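PDB 3MPR: putative endonuclease/exonuclease/phosphatase family protein from Bacteroides thetaiotaomicron, which probably cleaves phosphodiester bonds in nucleic acids as a magnesium-dependent nuclease of the endonuclease/exonuclease/phosphatase family. Local coordinates for residues C122-F127 with K163-G168; I146-R151 with T184-D189. One frame throughout, in Å; residues are numbered along the deposited sequence.

Interaction 1: C122-F127 with K163-G168; sequences CSWGHF and KELGRG
W124, on strand 121-129, lays its indole against L165, the first residue beyond the C-terminal end of helix 148-164, and most of the contact is this apolar pairing. The two side chains come from opposite directions. Methyl CD1 of L165 sits over the centre of one indole face in a CH-pi contact, 3.6 Å from the centroid of the five-membered ring and 16° off the ring normal; its closest ring atom is W124 CE2, 3.4 Å from L165 CD1. The second methyl, L165 CD2, lies over the same face, displaced toward the outer side of the six-membered ring, 3.8 Å from W124 CZ2, so the forked leucine spans the fused system. With CG between the backbone N and the carbonyl carbon (chi1 61°), W124 offers this broad face to the end of the helix. Replacing this tryptophan with an alanine would remove the indole, and L165 CD1 would probably be left without its aromatic platform, a gap opening between sheet and helix end.

The charged group adds less. R167 NH2 approaches the indole obliquely, 4.5 Å from W124 CH2, while its salt bridge is with E97 on the adjacent strand 93-102. L165 CD2 also rests 3.4 Å above one face of the R167 guanidinium plane, so this methyl serves both flat groups.

Polar contact between the two segments runs through water. One molecule donates to L165 O at 2.8 Å and is hydrogen-bonded to H126 ND1, also at 2.8 Å; H126 NE2 is held by E135. That carbonyl lies in the type I turn E164-R167, whose last residue, R167, is the first to leave helical angles, with positive phi. The chemistry implies an oily seam between sheet and helix end, with water linking the polar groups beside it.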
loop_
_atom_site.group_PDB
_atom_site.type_symbol
_atom_site.label_atom_id
_atom_site.label_comp_id
_atom_site.label_asym_id
_atom_site.label_seq_id
_atom_site.Cartn_x
_atom_site.Cartn_y
_atom_site.Cartn_z
ATOM N N CYS A 122 10.190 13.294 -23.144
ATOM C CA CYS A 122 10.564 12.067 -22.468
ATOM C C CYS A 122 11.902 12.322 -21.790
ATOM O O CYS A 122 12.861 12.750 -22.440
ATOM C CB CYS A 122 10.681 10.911 -23.466
ATOM S SG CYS A 122 11.273 9.386 -22.725
ATOM N N SER A 123 11.952 12.109 -20.476
ATOM C CA SER A 123 13.187 12.242 -19.723
ATOM C C SER A 123 13.661 10.855 -19.310
ATOM O O SER A 123 12.856 9.956 -19.069
ATOM C CB SER A 123 12.987 13.115 -18.480
ATOM O OG SER A 123 12.560 14.415 -18.837
ATOM N N TRP A 124 14.971 10.680 -19.214
ATOM C CA TRP A 124 15.502 9.364 -18.935
ATOM C C TRP A 124 16.772 9.468 -18.123
ATOM O O TRP A 124 17.422 10.525 -18.068
ATOM C CB TRP A 124 15.762 8.613 -20.252
ATOM C CG TRP A 124 16.773 9.332 -21.130
ATOM C CD1 TRP A 124 16.519 10.297 -22.060
ATOM C CD2 TRP A 124 18.191 9.157 -21.102
ATOM N NE1 TRP A 124 17.704 10.728 -22.629
ATOM C CE2 TRP A 124 18.741 10.031 -22.061
ATOM C CE3 TRP A 124 19.049 8.326 -20.372
ATOM C CZ2 TRP A 124 20.114 10.113 -22.292
ATOM C CZ3 TRP A 124 20.405 8.399 -20.605
ATOM C CH2 TRP A 124 20.931 9.292 -21.557
ATOM N N GLY A 125 17.114 8.365 -17.477
ATOM C CA GLY A 125 18.382 8.243 -16.801
ATOM C C GLY A 125 18.903 6.836 -16.997
ATOM O O GLY A 125 18.132 5.880 -17.022
ATOM N N HIS A 126 20.212 6.728 -17.169
ATOM C CA HIS A 126 20.926 5.457 -17.103
ATOM C C HIS A 126 21.413 5.338 -15.664
ATOM O O HIS A 126 22.296 6.087 -15.241
ATOM C CB HIS A 126 22.098 5.514 -18.092
ATOM C CG HIS A 126 23.017 4.333 -18.056
ATOM N ND1 HIS A 126 23.969 4.117 -19.032
ATOM C CD2 HIS A 126 23.160 3.326 -17.162
ATOM C CE1 HIS A 126 24.653 3.023 -18.744
ATOM N NE2 HIS A 126 24.184 2.527 -17.612
ATOM N N PHE A 127 20.812 4.429 -14.899
ATOM C CA PHE A 127 21.129 4.288 -13.478
ATOM C C PHE A 127 22.016 3.092 -13.173
ATOM O O PHE A 127 22.023 2.117 -13.917
ATOM C CB PHE A 127 19.840 4.148 -12.656
ATOM C CG PHE A 127 19.018 5.391 -12.619
ATOM C CD1 PHE A 127 18.082 5.637 -13.605
ATOM C CD2 PHE A 127 19.180 6.317 -11.597
ATOM C CE1 PHE A 127 17.332 6.790 -13.588
ATOM C CE2 PHE A 127 18.427 7.489 -11.574
ATOM C CZ PHE A 127 17.499 7.721 -12.567
ATOM N N LYS A 163 17.504 1.542 -27.558
ATOM C CA LYS A 163 18.677 0.904 -28.141
ATOM C C LYS A 163 19.851 1.889 -28.196
ATOM O O LYS A 163 20.962 1.563 -27.784
ATOM C CB LYS A 163 18.356 0.350 -29.541
ATOM C CG LYS A 163 17.501 -0.908 -29.514
ATOM C CD LYS A 163 17.123 -1.372 -30.916
ATOM C CE LYS A 163 16.086 -0.462 -31.546
ATOM N NZ LYS A 163 15.655 -0.955 -32.884
ATOM N N GLU A 164 19.596 3.099 -28.678
ATOM C CA GLU A 164 20.667 4.084 -28.857
ATOM C C GLU A 164 21.373 4.350 -27.532
ATOM O O GLU A 164 22.607 4.385 -27.468
ATOM C CB GLU A 164 20.096 5.384 -29.426
ATOM C CG GLU A 164 21.079 6.535 -29.545
ATOM C CD GLU A 164 20.429 7.772 -30.152
ATOM O OE1 GLU A 164 20.014 7.720 -31.333
ATOM O OE2 GLU A 164 20.323 8.796 -29.447
ATOM N N LEU A 165 20.588 4.516 -26.470
ATOM C CA LEU A 165 21.130 4.923 -25.168
ATOM C C LEU A 165 21.805 3.781 -24.398
ATOM O O LEU A 165 22.343 3.985 -23.317
ATOM C CB LEU A 165 20.038 5.605 -24.326
ATOM C CG LEU A 165 19.476 6.833 -25.058
ATOM C CD1 LEU A 165 18.311 7.445 -24.291
ATOM C CD2 LEU A 165 20.584 7.873 -25.292
ATOM N N GLY A 166 21.791 2.584 -24.961
ATOM C CA GLY A 166 22.605 1.508 -24.431
ATOM C C GLY A 166 24.081 1.758 -24.714
ATOM O O GLY A 166 24.949 1.164 -24.080
ATOM N N ARG A 167 24.366 2.654 -25.657
ATOM C CA ARG A 167 25.741 2.955 -26.064
ATOM C C ARG A 167 26.520 1.686 -26.419
ATOM O O ARG A 167 27.643 1.487 -25.967
ATOM C CB ARG A 167 26.486 3.735 -24.981
ATOM C CG ARG A 167 25.715 4.920 -24.413
ATOM C CD ARG A 167 25.448 5.981 -25.469
ATOM N NE ARG A 167 24.897 7.205 -24.882
ATOM C CZ ARG A 167 24.275 8.149 -25.581
ATOM N NH1 ARG A 167 24.127 8.016 -26.897
ATOM N NH2 ARG A 167 23.807 9.226 -24.970
ATOM N N GLY A 168 25.912 0.828 -27.224
ATOM C CA GLY A 168 26.591 -0.366 -27.685
ATOM C C GLY A 168 26.272 -1.581 -26.837
ATOM O O GLY A 168 26.561 -2.709 -27.232
HETATM O O HOH W 1 23.237 5.671 -21.282
#

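Interaction 2: I146-R151 with T184-D189; sequences IGKKAR and THQSYD
Two helix N-termini meet here in the DNase I-like fold: the first turn of helix 148-164 packs against the first turn of helix 186-192, with G147 and H185 at the respective N-cap positions. The backbones come nearest at R151 and S187, whose CA atoms are 5.7 Å apart. Such closeness suits a serine, whose short side chain fits against the aliphatic root of the arginine: R151 CB lies 3.7 Å from S187 CB, the latter also resting near the carbonyl oxygen of R151. V181 touches both side chains.

Beyond its root, R151 bends at chi3 (-62°), which folds the guanidinium back along its own helix. One face of the group then lies over K148 CA and the carbonyl of G147, and NH1 donates to the main-chain oxygen of D144, just before the helix. Fixed in this way, the group turns an edge toward S187 OG, which lies in its plane, 3.9 Å from R151 NE. Arginine suits the place because its stem packs against a neighbouring helix while its guanidinium bonds to the carbonyl of D144 and, weakly, to that of H145.

Toward the solvent, two long, flexible polar side chains meet, as suits an exposed rim. K148 and Q186 cross at about a right angle. The lysine runs out with CG anti to the backbone N (chi1 -178°) and turns only at its last torsion, bringing the ammonium close to the glutamine side chain, with K148 NZ 3.6 Å from Q186 CB and 2.8 Å from Q186 OE1.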
loop_
_atom_site.group_PDB
_atom_site.type_symbol
_atom_site.label_atom_id
_atom_site.label_comp_id
_atom_site.label_asym_id
_atom_site.label_seq_id
_atom_site.Cartn_x
_atom_site.Cartn_y
_atom_site.Cartn_z
ATOM N N ILE A 146 -4.302 14.598 -28.212
ATOM C CA ILE A 146 -4.954 14.791 -29.508
ATOM C C ILE A 146 -4.288 14.016 -30.644
ATOM O O ILE A 146 -4.969 13.398 -31.462
ATOM C CB ILE A 146 -4.963 16.279 -29.926
ATOM C CG1 ILE A 146 -5.723 17.139 -28.908
ATOM C CG2 ILE A 146 -5.537 16.435 -31.333
ATOM C CD1 ILE A 146 -7.114 16.637 -28.579
ATOM N N GLY A 147 -2.957 14.052 -30.693
ATOM C CA GLY A 147 -2.227 13.480 -31.811
ATOM C C GLY A 147 -2.071 11.972 -31.788
ATOM O O GLY A 147 -1.168 11.443 -31.144
ATOM N N LYS A 148 -2.958 11.272 -32.490
ATOM C CA LYS A 148 -2.891 9.820 -32.561
ATOM C C LYS A 148 -1.622 9.374 -33.286
ATOM O O LYS A 148 -0.903 8.483 -32.830
ATOM C CB LYS A 148 -4.131 9.269 -33.268
ATOM C CG LYS A 148 -4.187 7.751 -33.350
ATOM C CD LYS A 148 -5.432 7.307 -34.102
ATOM C CE LYS A 148 -5.746 5.842 -33.868
ATOM N NZ LYS A 148 -4.550 4.987 -34.084
ATOM N N LYS A 149 -1.345 9.984 -34.429
ATOM C CA LYS A 149 -0.134 9.629 -35.152
ATOM C C LYS A 149 1.078 9.891 -34.264
ATOM O O LYS A 149 2.015 9.094 -34.222
ATOM C CB LYS A 149 -0.006 10.420 -36.457
ATOM C CG LYS A 149 1.268 10.082 -37.216
ATOM C CD LYS A 149 1.287 10.691 -38.614
ATOM C CE LYS A 149 2.426 10.100 -39.436
ATOM N NZ LYS A 149 2.832 11.025 -40.524
ATOM N N ALA A 150 1.048 11.006 -33.543
ATOM C CA ALA A 150 2.159 11.356 -32.654
ATOM C C ALA A 150 2.387 10.298 -31.572
ATOM O O ALA A 150 3.523 9.947 -31.281
ATOM C CB ALA A 150 1.935 12.707 -32.029
ATOM N N ARG A 151 1.311 9.784 -30.979
ATOM C CA ARG A 151 1.443 8.729 -29.972
ATOM C C ARG A 151 2.091 7.456 -30.528
ATOM O O ARG A 151 2.966 6.862 -29.892
ATOM C CB ARG A 151 0.091 8.399 -29.321
ATOM C CG ARG A 151 -0.484 9.528 -28.457
ATOM C CD ARG A 151 -1.674 9.020 -27.633
ATOM N NE ARG A 151 -2.783 8.561 -28.459
ATOM C CZ ARG A 151 -3.827 9.315 -28.808
ATOM N NH1 ARG A 151 -3.904 10.584 -28.424
ATOM N NH2 ARG A 151 -4.789 8.802 -29.555
ATOM N N THR A 184 -6.655 -0.407 -25.202
ATOM C CA THR A 184 -7.249 -0.832 -26.480
ATOM C C THR A 184 -6.586 -0.172 -27.695
ATOM O O THR A 184 -6.817 -0.588 -28.839
ATOM C CB THR A 184 -8.748 -0.487 -26.576
ATOM O OG1 THR A 184 -8.903 0.941 -26.613
ATOM C CG2 THR A 184 -9.515 -1.064 -25.393
ATOM N N HIS A 185 -5.768 0.846 -27.443
ATOM C CA HIS A 185 -5.281 1.743 -28.504
ATOM C C HIS A 185 -4.015 1.300 -29.230
ATOM O O HIS A 185 -3.199 0.564 -28.696
ATOM C CB HIS A 185 -5.090 3.163 -27.961
ATOM C CG HIS A 185 -6.374 3.833 -27.588
ATOM N ND1 HIS A 185 -6.918 4.865 -28.323
ATOM C CD2 HIS A 185 -7.243 3.589 -26.581
ATOM C CE1 HIS A 185 -8.063 5.234 -27.776
ATOM N NE2 HIS A 185 -8.282 4.476 -26.716
ATOM N N GLN A 186 -3.859 1.791 -30.457
ATOM C CA GLN A 186 -2.722 1.438 -31.289
ATOM C C GLN A 186 -1.382 1.747 -30.626
ATOM O O GLN A 186 -0.444 0.972 -30.754
ATOM C CB GLN A 186 -2.804 2.144 -32.648
ATOM C CG GLN A 186 -1.766 1.645 -33.635
ATOM C CD GLN A 186 -1.921 2.259 -35.011
ATOM O OE1 GLN A 186 -2.854 3.026 -35.265
ATOM N NE2 GLN A 186 -1.000 1.929 -35.905
ATOM N N SER A 187 -1.290 2.871 -29.915
ATOM C CA SER A 187 -0.025 3.257 -29.290
ATOM C C SER A 187 0.348 2.371 -28.101
ATOM O O SER A 187 1.514 2.268 -27.749
ATOM C CB SER A 187 -0.024 4.740 -28.892
ATOM O OG SER A 187 -1.102 5.037 -28.014
ATOM N N TYR A 188 -0.638 1.713 -27.494
ATOM C CA TYR A 188 -0.333 0.687 -26.500
ATOM C C TYR A 188 0.275 -0.535 -27.207
ATOM O O TYR A 188 1.340 -1.050 -26.816
ATOM C CB TYR A 188 -1.607 0.295 -25.727
ATOM C CG TYR A 188 -1.418 -0.888 -24.789
ATOM C CD1 TYR A 188 -1.579 -2.186 -25.245
ATOM C CD2 TYR A 188 -1.066 -0.699 -23.450
ATOM C CE1 TYR A 188 -1.402 -3.272 -24.410
ATOM C CE2 TYR A 188 -0.880 -1.783 -22.601
ATOM C CZ TYR A 188 -1.054 -3.068 -23.092
ATOM O OH TYR A 188 -0.889 -4.157 -22.281
ATOM N N ASP A 189 -0.392 -0.983 -28.268
ATOM C CA ASP A 189 0.082 -2.115 -29.052
ATOM C C ASP A 189 1.483 -1.843 -29.569
ATOM O O ASP A 189 2.281 -2.760 -29.719
ATOM C CB ASP A 189 -0.825 -2.379 -30.266
ATOM C CG ASP A 189 -2.260 -2.690 -29.886
ATOM O OD1 ASP A 189 -2.523 -3.047 -28.717
ATOM O OD2 ASP A 189 -3.131 -2.585 -30.778
#

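Helix 148-164 takes part in both contacts: interaction 1 uses its C-terminal end and interaction 2 its N-terminal turn. Their centres are 23 Å apart, and the nearest atoms about 11 Å, so the two do not touch. Interaction 1 joins the helix end to a strand of the six-stranded sheet and is mostly buried, its chemistry dominated by methyl groups on an aromatic face, with one charged residue and a bridging water beside them. Interaction 2 sets helix against helix and is only partly buried; a small arginine-serine contact lies inside and long polar chains lie outside. Together they tie one helix to the sheet and to helix 186-192.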